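Local coordinates for DUF2020 domain-containing protein (Corynebacterium diphtheriae, PDB 3V7B) that is of unknown function but belongs to the DUF2020 family, whose clan also holds the Mog1p and PsbP proteins, at residues V36-G48 against C58-T70. Residues are numbered along the deposited sequence; the frame is centred on the assembly and turned at random.
With EDO (1,2-ethanediol), chain C.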
ATOM      1  N   VAL A  36      -6.246   8.172   8.082  1.00 16.11           N
ATOM      2  CA  VAL A  36      -6.623   7.027   7.309  1.00 15.51           C
ATOM      3  C   VAL A  36      -8.084   6.649   7.477  1.00 15.88           C
ATOM      4  O   VAL A  36      -8.776   6.351   6.475  1.00 16.31           O
ATOM      5  CB  VAL A  36      -5.766   5.807   7.641  1.00 16.28           C
ATOM      6  CG1 VAL A  36      -6.347   4.549   6.997  1.00 15.02           C
ATOM      7  CG2 VAL A  36      -4.317   6.041   7.214  1.00 15.77           C
ATOM      8  N   ALA A  37      -8.600   6.719   8.714  1.00 16.16           N
ATOM      9  CA  ALA A  37     -10.046   6.413   8.939  1.00 17.72           C
ATOM     10  C   ALA A  37     -10.914   7.392   8.184  1.00 18.25           C
ATOM     11  O   ALA A  37     -11.869   6.991   7.469  1.00 20.14           O
ATOM     12  CB  ALA A  37     -10.403   6.344  10.420  1.00 16.44           C
ATOM     13  N   ASP A  38     -10.550   8.679   8.227  1.00 21.62           N
ATOM     14  CA  ASP A  38     -11.330   9.717   7.503  1.00 22.48           C
ATOM     15  C   ASP A  38     -11.249   9.590   5.998  1.00 20.46           C
ATOM     16  O   ASP A  38     -12.250   9.725   5.314  1.00 21.66           O
ATOM     17  CB  ASP A  38     -10.892  11.114   7.948  1.00 24.08           C
ATOM     18  CG  ASP A  38     -11.428  11.462   9.336  1.00 27.69           C
ATOM     19  OD1 ASP A  38     -12.534  10.988   9.671  1.00 30.32           O
ATOM     20  OD2 ASP A  38     -10.764  12.173  10.120  1.00 30.41           O
ATOM     21  N   THR A  39     -10.053   9.362   5.483  1.00 19.87           N
ATOM     22  CA  THR A  39      -9.787   9.206   4.014  1.00 18.51           C
ATOM     23  C   THR A  39     -10.441   7.972   3.441  1.00 18.31           C
ATOM     24  O   THR A  39     -11.214   8.062   2.466  1.00 18.58           O
ATOM     25  CB  THR A  39      -8.278   9.141   3.725  1.00 17.94           C
ATOM     26  OG1 THR A  39      -7.665  10.304   4.288  1.00 17.58           O
ATOM     27  CG2 THR A  39      -8.026   9.093   2.140  1.00 16.23           C
ATOM     28  N   ASN A  40     -10.199   6.828   4.095  1.00 18.29           N
ATOM     29  CA  ASN A  40     -10.771   5.530   3.619  1.00 18.21           C
ATOM     30  C   ASN A  40     -12.279   5.416   3.974  1.00 20.46           C
ATOM     31  O   ASN A  40     -13.056   4.983   3.160  1.00 19.07           O
ATOM     32  CB  ASN A  40      -9.998   4.342   4.113  1.00 18.07           C
ATOM     33  CG  ASN A  40     -10.173   3.115   3.242  1.00 18.78           C
ATOM     34  OD1 ASN A  40     -10.583   2.056   3.707  1.00 22.35           O
ATOM     35  ND2 ASN A  40      -9.774   3.230   2.026  1.00 16.43           N
ATOM     36  N   GLY A  41     -12.672   5.853   5.155  1.00 20.88           N
ATOM     37  CA  GLY A  41     -14.091   6.021   5.417  1.00 20.35           C
ATOM     38  C   GLY A  41     -14.726   5.091   6.418  1.00 21.51           C
ATOM     39  O   GLY A  41     -15.945   5.186   6.629  1.00 21.54           O
ATOM     40  N   GLN A  42     -13.935   4.252   7.069  1.00 21.15           N
ATOM     41  CA  GLN A  42     -14.464   3.331   8.066  1.00 21.76           C
ATOM     42  C   GLN A  42     -13.757   3.499   9.372  1.00 20.58           C
ATOM     43  O   GLN A  42     -12.537   3.743   9.414  1.00 22.25           O
ATOM     44  CB  GLN A  42     -14.319   1.882   7.626  1.00 22.17           C
ATOM     45  CG  GLN A  42     -15.064   1.559   6.350  1.00 23.31           C
ATOM     46  CD  GLN A  42     -14.934   0.076   5.952  1.00 22.54           C
ATOM     47  OE1 GLN A  42     -13.916  -0.568   6.198  1.00 23.49           O
ATOM     48  NE2 GLN A  42     -16.006  -0.464   5.395  1.00 23.48           N
ATOM     49  N   ARG A  43     -14.516   3.379  10.469  1.00 18.33           N
ATOM     50  CA  ARG A  43     -13.904   3.397  11.775  1.00 19.28           C
ATOM     51  C   ARG A  43     -12.823   2.328  12.014  1.00 19.53           C
ATOM     52  O   ARG A  43     -12.959   1.193  11.563  1.00 19.43           O
ATOM     53  CB  ARG A  43     -14.976   3.297  12.855  1.00 18.54           C
ATOM     54  CG  ARG A  43     -15.922   4.496  12.781  1.00 19.04           C
ATOM     55  CD  ARG A  43     -17.093   4.297  13.720  1.00 19.56           C
ATOM     56  NE  ARG A  43     -18.111   5.347  13.656  1.00 19.94           N
ATOM     57  CZ  ARG A  43     -19.110   5.390  12.758  1.00 21.71           C
ATOM     58  NH1 ARG A  43     -19.221   4.471  11.801  1.00 20.64           N
ATOM     59  NH2 ARG A  43     -20.026   6.351  12.800  1.00 21.43           N
HETATM   60  N   MSE A  44     -11.779   2.698  12.755  1.00 20.19           N
HETATM   61  CA  MSE A  44     -10.653   1.796  13.066  1.00 20.93           C
HETATM   62  C   MSE A  44     -10.945   0.834  14.218  1.00 21.03           C
HETATM   63  O   MSE A  44     -11.334   1.253  15.349  1.00 24.52           O
HETATM   64  CB  MSE A  44      -9.378   2.595  13.422  1.00 21.44           C
HETATM   65  CG  MSE A  44      -8.035   1.823  13.231  1.00 22.15           C
HETATM   66 SE   MSE A  44      -7.554   1.668  11.351  0.86 20.31          SE
HETATM   67  CE  MSE A  44      -7.304   3.504  10.913  1.00 21.37           C
ATOM     68  N   THR A  45     -10.737  -0.435  13.953  1.00 20.66           N
ATOM     69  CA  THR A  45     -10.706  -1.455  14.980  1.00 21.09           C
ATOM     70  C   THR A  45      -9.288  -1.687  15.481  1.00 21.09           C
ATOM     71  O   THR A  45      -9.078  -1.968  16.648  1.00 23.06           O
ATOM     72  CB  THR A  45     -11.224  -2.806  14.451  1.00 22.54           C
ATOM     73  OG1 THR A  45     -12.623  -2.672  14.172  1.00 24.86           O
ATOM     74  CG2 THR A  45     -11.094  -3.833  15.532  1.00 22.63           C
ATOM     75  N   GLY A  46      -8.321  -1.649  14.587  1.00 18.38           N
ATOM     76  CA  GLY A  46      -6.943  -1.919  14.978  1.00 18.87           C
ATOM     77  C   GLY A  46      -6.050  -1.768  13.773  1.00 17.14           C
ATOM     78  O   GLY A  46      -6.557  -1.548  12.640  1.00 16.46           O
ATOM     79  N   GLN A  47      -4.743  -1.916  14.001  1.00 16.72           N
ATOM     80  CA  GLN A  47      -3.762  -1.747  12.946  1.00 16.87           C
ATOM     81  C   GLN A  47      -2.470  -2.403  13.316  1.00 16.55           C
ATOM     82  O   GLN A  47      -2.252  -2.637  14.453  1.00 17.00           O
ATOM     83  CB  GLN A  47      -3.546  -0.276  12.638  1.00 18.58           C
ATOM     84  CG  GLN A  47      -2.801   0.501  13.706  1.00 21.58           C
ATOM     85  CD  GLN A  47      -2.944   1.984  13.449  1.00 23.45           C
ATOM     86  OE1 GLN A  47      -3.764   2.628  14.084  1.00 26.59           O
ATOM     87  NE2 GLN A  47      -2.184   2.509  12.505  1.00 23.23           N
ATOM     88  N   GLY A  48      -1.643  -2.736  12.326  1.00 17.16           N
ATOM     89  CA  GLY A  48      -0.292  -3.302  12.623  1.00 17.35           C
ATOM     90  C   GLY A  48       0.693  -2.964  11.529  1.00 15.72           C
ATOM     91  O   GLY A  48       0.325  -2.328  10.552  1.00 16.47           O
ATOM     92  N   CYS A  58       2.066  -1.243   6.530  1.00 12.42           N
ATOM     93  CA  CYS A  58       1.068  -0.842   7.540  1.00 13.28           C
ATOM     94  C   CYS A  58      -0.285  -1.401   7.066  1.00 13.05           C
ATOM     95  O   CYS A  58      -0.689  -1.254   5.906  1.00 14.63           O
ATOM     96  CB  CYS A  58       0.972   0.674   7.706  1.00 12.79           C
ATOM     97  SG  CYS A  58       2.515   1.423   8.309  1.00 16.73           S
ATOM     98  N   VAL A  59      -1.001  -1.997   8.000  1.00 12.48           N
ATOM     99  CA  VAL A  59      -2.332  -2.558   7.688  1.00 12.21           C
ATOM    100  C   VAL A  59      -3.373  -2.052   8.673  1.00 13.46           C
ATOM    101  O   VAL A  59      -3.096  -1.950   9.871  1.00 14.46           O
ATOM    102  CB  VAL A  59      -2.310  -4.053   7.779  1.00 12.84           C
ATOM    103  CG1 VAL A  59      -3.667  -4.622   7.274  1.00 11.95           C
ATOM    104  CG2 VAL A  59      -1.154  -4.617   6.951  1.00 12.68           C
ATOM    105  N   PHE A  60      -4.543  -1.680   8.140  1.00 13.51           N
ATOM    106  CA  PHE A  60      -5.531  -1.007   8.904  1.00 15.36           C
ATOM    107  C   PHE A  60      -6.852  -1.755   8.754  1.00 16.41           C
ATOM    108  O   PHE A  60      -7.350  -1.979   7.657  1.00 16.00           O
ATOM    109  CB  PHE A  60      -5.737   0.447   8.470  1.00 15.41           C
ATOM    110  CG  PHE A  60      -4.479   1.278   8.343  1.00 15.57           C
ATOM    111  CD1 PHE A  60      -3.999   2.017   9.416  1.00 15.77           C
ATOM    112  CD2 PHE A  60      -3.726   1.260   7.166  1.00 15.08           C
ATOM    113  CE1 PHE A  60      -2.895   2.836   9.289  1.00 15.61           C
ATOM    114  CE2 PHE A  60      -2.550   2.009   7.091  1.00 16.02           C
ATOM    115  CZ  PHE A  60      -2.140   2.797   8.156  1.00 15.82           C
ATOM    116  N   TRP A  61      -7.420  -2.086   9.903  1.00 16.56           N
ATOM    117  CA  TRP A  61      -8.654  -2.836  10.003  1.00 16.26           C
ATOM    118  C   TRP A  61      -9.804  -2.041  10.558  1.00 16.98           C
ATOM    119  O   TRP A  61      -9.650  -1.259  11.488  1.00 16.16           O
ATOM    120  CB  TRP A  61      -8.477  -4.041  10.934  1.00 16.59           C
ATOM    121  CG  TRP A  61      -7.808  -5.202  10.276  1.00 16.17           C
ATOM    122  CD1 TRP A  61      -8.391  -6.266   9.544  1.00 15.82           C
ATOM    123  CD2 TRP A  61      -6.415  -5.502  10.369  1.00 15.20           C
ATOM    124  NE1 TRP A  61      -7.446  -7.166   9.137  1.00 16.47           N
ATOM    125  CE2 TRP A  61      -6.205  -6.747   9.638  1.00 15.15           C
ATOM    126  CE3 TRP A  61      -5.328  -4.842  10.944  1.00 16.22           C
ATOM    127  CZ2 TRP A  61      -4.959  -7.266   9.462  1.00 17.72           C
ATOM    128  CZ3 TRP A  61      -4.072  -5.421  10.792  1.00 16.37           C
ATOM    129  CH2 TRP A  61      -3.905  -6.592  10.063  1.00 15.61           C
ATOM    130  N   SER A  62     -10.976  -2.274   9.975  1.00 16.71           N
ATOM    131  CA  SER A  62     -12.262  -1.884  10.553  1.00 18.43           C
ATOM    132  C   SER A  62     -13.019  -3.155  10.930  1.00 20.29           C
ATOM    133  O   SER A  62     -12.402  -4.179  11.205  1.00 21.17           O
ATOM    134  CB  SER A  62     -13.080  -1.077   9.566  1.00 18.61           C
ATOM    135  OG  SER A  62     -14.195  -0.438  10.211  1.00 19.98           O
ATOM    136  N   TYR A  63     -14.344  -3.132  10.906  1.00 22.25           N
ATOM    137  CA  TYR A  63     -15.074  -4.291  11.361  1.00 25.15           C
ATOM    138  C   TYR A  63     -14.949  -5.559  10.458  1.00 26.33           C
ATOM    139  O   TYR A  63     -14.999  -6.681  10.968  1.00 29.34           O
ATOM    140  CB  TYR A  63     -16.553  -3.931  11.601  1.00 27.67           C
ATOM    141  CG  TYR A  63     -17.300  -3.505  10.347  1.00 31.03           C
ATOM    142  CD1 TYR A  63     -17.933  -4.467   9.508  1.00 34.80           C
ATOM    143  CD2 TYR A  63     -17.392  -2.159   9.988  1.00 32.69           C
ATOM    144  CE1 TYR A  63     -18.617  -4.081   8.348  1.00 36.24           C
ATOM    145  CE2 TYR A  63     -18.066  -1.778   8.842  1.00 34.69           C
ATOM    146  CZ  TYR A  63     -18.671  -2.746   8.032  1.00 36.40           C
ATOM    147  OH  TYR A  63     -19.305  -2.363   6.885  1.00 41.79           O
ATOM    148  N   PRO A  64     -14.789  -5.410   9.133  1.00 25.41           N
ATOM    149  CA  PRO A  64     -14.640  -6.672   8.360  1.00 25.70           C
ATOM    150  C   PRO A  64     -13.405  -7.487   8.716  1.00 25.68           C
ATOM    151  O   PRO A  64     -12.424  -6.988   9.304  1.00 22.76           O
ATOM    152  CB  PRO A  64     -14.526  -6.182   6.903  1.00 25.10           C
ATOM    153  CG  PRO A  64     -15.154  -4.850   6.898  1.00 24.38           C
ATOM    154  CD  PRO A  64     -14.846  -4.238   8.249  1.00 25.38           C
ATOM    155  N   GLU A  65     -13.403  -8.753   8.337  1.00 24.86           N
ATOM    156  CA  GLU A  65     -12.211  -9.576   8.505  0.50 25.38           C
ATOM    157  C   GLU A  65     -11.016  -9.045   7.654  1.00 22.92           C
ATOM    158  O   GLU A  65      -9.845  -8.866   8.153  1.00 21.92           O
ATOM    159  CB  GLU A  65     -12.575 -11.021   8.132  0.50 28.48           C
ATOM    160  CG  GLU A  65     -13.686 -11.629   8.991  0.50 30.84           C
ATOM    161  CD  GLU A  65     -13.152 -12.254  10.264  0.50 34.93           C
ATOM    162  OE1 GLU A  65     -12.234 -11.671  10.882  0.50 36.02           O
ATOM    163  OE2 GLU A  65     -13.658 -13.332  10.656  0.50 39.33           O
ATOM    164  N   ALA A  66     -11.294  -8.788   6.380  1.00 21.49           N
ATOM    165  CA  ALA A  66     -10.316  -8.235   5.452  1.00 20.73           C
ATOM    166  C   ALA A  66      -9.981  -6.768   5.849  1.00 17.88           C
ATOM    167  O   ALA A  66     -10.859  -5.983   6.165  1.00 19.88           O
ATOM    168  CB  ALA A  66     -10.878  -8.287   4.017  1.00 20.18           C
ATOM    169  N   PRO A  67      -8.713  -6.392   5.788  1.00 17.96           N
ATOM    170  CA  PRO A  67      -8.401  -5.020   6.193  1.00 18.32           C
ATOM    171  C   PRO A  67      -9.136  -3.937   5.387  1.00 16.51           C
ATOM    172  O   PRO A  67      -9.505  -4.174   4.219  1.00 18.87           O
ATOM    173  CB  PRO A  67      -6.881  -4.924   6.011  1.00 18.95           C
ATOM    174  CG  PRO A  67      -6.433  -6.201   5.452  1.00 19.31           C
ATOM    175  CD  PRO A  67      -7.519  -7.205   5.494  1.00 17.85           C
ATOM    176  N   GLN A  68      -9.293  -2.746   5.957  1.00 17.05           N
ATOM    177  CA  GLN A  68      -9.883  -1.644   5.180  1.00 16.37           C
ATOM    178  C   GLN A  68      -8.826  -1.054   4.217  1.00 15.12           C
ATOM    179  O   GLN A  68      -9.174  -0.547   3.158  1.00 15.73           O
ATOM    180  CB  GLN A  68     -10.557  -0.568   6.045  1.00 15.93           C
ATOM    181  CG  GLN A  68      -9.606   0.342   6.851  1.00 16.29           C
ATOM    182  CD  GLN A  68     -10.389   1.542   7.387  1.00 17.56           C
ATOM    183  OE1 GLN A  68     -11.013   2.269   6.628  1.00 18.33           O
ATOM    184  NE2 GLN A  68     -10.458   1.665   8.704  1.00 17.45           N
ATOM    185  N   ALA A  69      -7.567  -1.058   4.602  1.00 15.24           N
ATOM    186  CA  ALA A  69      -6.486  -0.521   3.758  1.00 13.98           C
ATOM    187  C   ALA A  69      -5.189  -1.218   4.124  1.00 15.14           C
ATOM    188  O   ALA A  69      -4.879  -1.520   5.292  1.00 15.36           O
ATOM    189  CB  ALA A  69      -6.337   1.005   3.935  1.00 14.45           C
ATOM    190  N   THR A  70      -4.389  -1.424   3.115  1.00 14.39           N
ATOM    191  CA  THR A  70      -3.063  -1.984   3.290  1.00 13.99           C
ATOM    192  C   THR A  70      -2.081  -1.123   2.503  1.00 13.00           C
ATOM    193  O   THR A  70      -2.305  -0.845   1.308  1.00 11.99           O
ATOM    194  CB  THR A  70      -3.031  -3.437   2.725  1.00 15.38           C
ATOM    195  OG1 THR A  70      -3.936  -4.292   3.458  1.00 16.48           O
ATOM    196  CG2 THR A  70      -1.588  -4.011   2.701  1.00 14.99           C
TER
HETATM  197  C1  EDO C 401      -8.491  -4.886   1.185  1.00 23.41           C
HETATM  198  O1  EDO C 401      -8.725  -5.791   2.277  1.00 22.16           O
HETATM  199  C2  EDO C 401      -7.355  -3.925   1.571  1.00 21.57           C
HETATM  200  O2  EDO C 401      -6.094  -4.522   1.956  1.00 22.70           O
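With CG of Gln68 set between its own backbone N and carbonyl carbon (chi1 72°) and the chain extended beyond, the terminal amide is carried to the 41-45 connection, where NE2 donates to Gln42 O at 3.0 Å. The acceptor lies close to the amide plane of Gln68, but the N-H comes in from above the carbonyl plane of Gln42. In Met44, present as selenomethionine, CB points away from 58-70, yet bends at chi2 and chi3 (75° and 64°) bring SE back to 3.6 Å from Phe60 CB. There it sits at the edge of the Phe60 ring in a Met-aromatic contact. Val36, from the helix, lays CG1 over one face of that ring, 4.1 Å from its centroid, and Met141 of helix 135-149 packs on Val36 and Ala69. Gln47 runs alongside Phe60 with NE2 3.3 Å from CE1 of the ring; Gln47 OE1 is hydrogen-bonded to Ser33. Ser62 OG donates to Arg43 O in a bond so short, 2.5 Å, that its exact length is doubtful, and Gln42 OE1 reaches out to Asn131.

From Thr45 onward the backbones pair antiparallel. Trp61 N binds Gly46 O at 2.9 Å, and Gly48 and Val59 exchange a reciprocal pair. Thr45 N donates to Trp61 O at 2.8 Å and Gly46 N adds a weak bond to the same oxygen, a classic beta bulge. The Trp61 indole, on the other face of the sheet from Phe60, presents its edge to Gly46 O and Gly48 N. The arrangement is that of an antiparallel beta hairpin, strands 46-50 and 57-61, at one margin of a seven-stranded antiparallel sheet in an alpha+beta fold, with helix 33-40 packed against the face that carries Phe60.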